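Local coordinates for translocated intimin receptor Tir (Escherichia coli, PDB 2ZQK), which acts as the host-membrane receptor for bacterial intimin, fixing the bacterium to the cell surface, and triggers actin polymerization into pedestals beneath it, at residues B[11-16]-B[53-58]. Residues are numbered along the deposited sequence; the frame is centred on the assembly and turned at random.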
ATOM      1  N   ALA B  11     -19.079  31.987   5.341  1.00 65.94           N
ATOM      2  CA  ALA B  11     -18.722  31.023   6.377  1.00 66.39           C
ATOM      3  C   ALA B  11     -19.360  29.695   6.034  1.00 66.25           C
ATOM      4  O   ALA B  11     -18.685  28.666   6.015  1.00 68.09           O
ATOM      5  CB  ALA B  11     -19.210  31.490   7.737  1.00 63.73           C
ATOM      6  N   THR B  12     -20.666  29.723   5.766  1.00 63.82           N
ATOM      7  CA  THR B  12     -21.404  28.522   5.404  1.00 65.54           C
ATOM      8  C   THR B  12     -20.717  27.816   4.235  1.00 65.24           C
ATOM      9  O   THR B  12     -20.367  26.633   4.331  1.00 66.69           O
ATOM     10  CB  THR B  12     -22.850  28.855   5.006  1.00 69.08           C
ATOM     11  OG1 THR B  12     -23.559  29.337   6.150  1.00 72.77           O
ATOM     12  CG2 THR B  12     -23.560  27.622   4.478  1.00 68.36           C
ATOM     13  N   ARG B  13     -20.519  28.539   3.133  1.00 56.99           N
ATOM     14  CA  ARG B  13     -19.856  27.971   1.960  1.00 57.24           C
ATOM     15  C   ARG B  13     -18.568  27.236   2.323  1.00 58.01           C
ATOM     16  O   ARG B  13     -18.314  26.143   1.817  1.00 56.93           O
ATOM     17  CB  ARG B  13     -19.533  29.068   0.961  1.00 55.42           C
ATOM     18  CG  ARG B  13     -18.557  28.647  -0.120  1.00 57.93           C
ATOM     19  CD  ARG B  13     -19.217  28.738  -1.474  1.00 58.84           C
ATOM     20  NE  ARG B  13     -20.042  29.936  -1.553  1.00 54.71           N
ATOM     21  CZ  ARG B  13     -19.569  31.174  -1.468  1.00 60.38           C
ATOM     22  NH1 ARG B  13     -18.267  31.380  -1.312  1.00 65.80           N
ATOM     23  NH2 ARG B  13     -20.402  32.204  -1.510  1.00 61.58           N
ATOM     24  N   ASP B  14     -17.752  27.845   3.185  1.00 60.12           N
ATOM     25  CA  ASP B  14     -16.497  27.227   3.612  1.00 60.62           C
ATOM     26  C   ASP B  14     -16.783  25.925   4.321  1.00 59.21           C
ATOM     27  O   ASP B  14     -16.199  24.897   4.011  1.00 59.58           O
ATOM     28  CB  ASP B  14     -15.717  28.124   4.581  1.00 82.93           C
ATOM     29  CG  ASP B  14     -15.057  29.314   3.898  1.00 88.27           C
ATOM     30  OD1 ASP B  14     -14.632  29.190   2.725  1.00 88.34           O
ATOM     31  OD2 ASP B  14     -14.945  30.372   4.559  1.00 90.86           O
ATOM     32  N   GLN B  15     -17.695  25.983   5.277  1.00 57.33           N
ATOM     33  CA  GLN B  15     -18.063  24.819   6.058  1.00 57.84           C
ATOM     34  C   GLN B  15     -18.599  23.671   5.210  1.00 58.86           C
ATOM     35  O   GLN B  15     -18.145  22.530   5.335  1.00 59.55           O
ATOM     36  CB  GLN B  15     -19.098  25.212   7.088  1.00 59.37           C
ATOM     37  CG  GLN B  15     -19.522  24.088   7.976  1.00 63.11           C
ATOM     38  CD  GLN B  15     -20.904  24.321   8.520  1.00 66.08           C
ATOM     39  OE1 GLN B  15     -21.169  25.345   9.162  1.00 64.84           O
ATOM     40  NE2 GLN B  15     -21.810  23.380   8.257  1.00 65.85           N
ATOM     41  N   LEU B  16     -19.566  23.964   4.349  1.00 68.47           N
ATOM     42  CA  LEU B  16     -20.134  22.929   3.493  1.00 65.43           C
ATOM     43  C   LEU B  16     -19.100  22.375   2.523  1.00 65.91           C
ATOM     44  O   LEU B  16     -19.087  21.172   2.241  1.00 68.27           O
ATOM     45  CB  LEU B  16     -21.334  23.471   2.728  1.00 55.56           C
ATOM     46  CG  LEU B  16     -22.566  23.712   3.613  1.00 54.88           C
ATOM     47  CD1 LEU B  16     -23.499  24.706   2.940  1.00 57.57           C
ATOM     48  CD2 LEU B  16     -23.282  22.390   3.891  1.00 46.27           C
ATOM     49  N   GLU B  53     -26.094  27.136  -3.376  1.00 58.20           N
ATOM     50  CA  GLU B  53     -27.462  27.485  -3.012  1.00 58.80           C
ATOM     51  C   GLU B  53     -27.608  27.528  -1.511  1.00 60.46           C
ATOM     52  O   GLU B  53     -28.130  28.499  -0.971  1.00 62.40           O
ATOM     53  CB  GLU B  53     -28.450  26.469  -3.585  1.00 58.29           C
ATOM     54  CG  GLU B  53     -28.485  26.482  -5.090  1.00 61.23           C
ATOM     55  CD  GLU B  53     -28.675  27.881  -5.608  1.00 69.08           C
ATOM     56  OE1 GLU B  53     -29.786  28.430  -5.447  1.00 65.80           O
ATOM     57  OE2 GLU B  53     -27.700  28.438  -6.154  1.00 81.10           O
ATOM     58  N   GLN B  54     -27.156  26.464  -0.844  1.00 63.41           N
ATOM     59  CA  GLN B  54     -27.211  26.368   0.614  1.00 62.69           C
ATOM     60  C   GLN B  54     -26.562  27.605   1.227  1.00 63.03           C
ATOM     61  O   GLN B  54     -27.131  28.241   2.121  1.00 61.64           O
ATOM     62  CB  GLN B  54     -26.473  25.118   1.090  1.00 73.47           C
ATOM     63  CG  GLN B  54     -27.252  23.827   0.960  1.00 79.54           C
ATOM     64  CD  GLN B  54     -26.467  22.626   1.457  1.00 83.47           C
ATOM     65  OE1 GLN B  54     -25.576  22.113   0.767  1.00 84.20           O
ATOM     66  NE2 GLN B  54     -26.785  22.178   2.667  1.00 80.21           N
ATOM     67  N   ALA B  55     -25.365  27.936   0.747  1.00 55.00           N
ATOM     68  CA  ALA B  55     -24.658  29.113   1.223  1.00 55.34           C
ATOM     69  C   ALA B  55     -25.577  30.346   1.116  1.00 55.94           C
ATOM     70  O   ALA B  55     -25.684  31.137   2.052  1.00 54.54           O
ATOM     71  CB  ALA B  55     -23.398  29.319   0.402  1.00 60.90           C
ATOM     72  N   LYS B  56     -26.251  30.498  -0.020  1.00 49.46           N
ATOM     73  CA  LYS B  56     -27.149  31.629  -0.221  1.00 49.54           C
ATOM     74  C   LYS B  56     -28.373  31.602   0.679  1.00 47.89           C
ATOM     75  O   LYS B  56     -28.860  32.653   1.085  1.00 48.11           O
ATOM     76  CB  LYS B  56     -27.642  31.696  -1.670  1.00 64.13           C
ATOM     77  CG  LYS B  56     -26.584  31.912  -2.727  1.00 66.37           C
ATOM     78  CD  LYS B  56     -27.205  32.585  -3.943  1.00 71.53           C
ATOM     79  CE  LYS B  56     -26.387  32.370  -5.201  1.00 78.79           C
ATOM     80  NZ  LYS B  56     -26.612  31.002  -5.757  1.00 85.38           N
ATOM     81  N   ALA B  57     -28.893  30.413   0.967  1.00 62.70           N
ATOM     82  CA  ALA B  57     -30.078  30.300   1.816  1.00 63.15           C
ATOM     83  C   ALA B  57     -29.726  30.723   3.230  1.00 63.84           C
ATOM     84  O   ALA B  57     -30.532  31.352   3.915  1.00 64.69           O
ATOM     85  CB  ALA B  57     -30.613  28.871   1.810  1.00 50.66           C
ATOM     86  N   ALA B  58     -28.514  30.370   3.654  1.00 56.64           N
ATOM     87  CA  ALA B  58     -28.023  30.725   4.976  1.00 58.32           C
ATOM     88  C   ALA B  58     -27.955  32.242   5.031  1.00 62.10           C
ATOM     89  O   ALA B  58     -28.305  32.848   6.044  1.00 64.84           O
ATOM     90  CB  ALA B  58     -26.643  30.141   5.191  1.00 45.23           C
TER
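In Thr12, chi1 of -67° sets CG2 anti to the backbone N and turns OG1 back beside that N; in Leu16, CG stands anti to the carbonyl carbon, chi1 -71°. Both side chains leave helix 7-21 toward helix 45-67, one turn apart, and these torsions carry their methyls onto it. The two segments run roughly antiparallel, 144° between their directions, with axes 8.4 Å apart at closest approach. The nearest backbone approach, 5.0 Å between the CA atoms of Arg13 and Ala55, is consistent with the small methyl side chains of Ala55 and Ala58 on the facing helix. Thr12 works with both of its branches. Its CG2 rests on the backbone of the opposing helix, 3.7 Å from the CA of Ala55, while its OG1 lies against the methyl CB of Ala58. That hydroxyl is hydrogen-bonded to Thr8 O one turn earlier, so its polar need is met within its own helix. Leu16 crosses Gln54 obliquely; its CD1 touches CB of Gln54 at 3.5 Å, and both its methyls lie near CD. On the flank of Ala55, the CB of Arg13 lies 3.9 Å from the Ala55 CB; CG anti to N and the bend at chi2 fold the chain back so that NE lies equally near, and the guanidinium meets the methyl obliquely. The charge has weak, long ion pairs with Glu9 and Glu52. Together the segments join the two helices of the intimin-binding domain; the antiparallel strands 27-31 and 37-40 lie between them in the chain. Asp14 packs on Asp14 of a second Tir subunit. No hydrogen bond or salt bridge links the segments, so their cohesion here rests on van der Waals packing of Thr12, Leu16 and the Gln54 stem around Ala55 and Ala58, with the Arg13 charge at its margin.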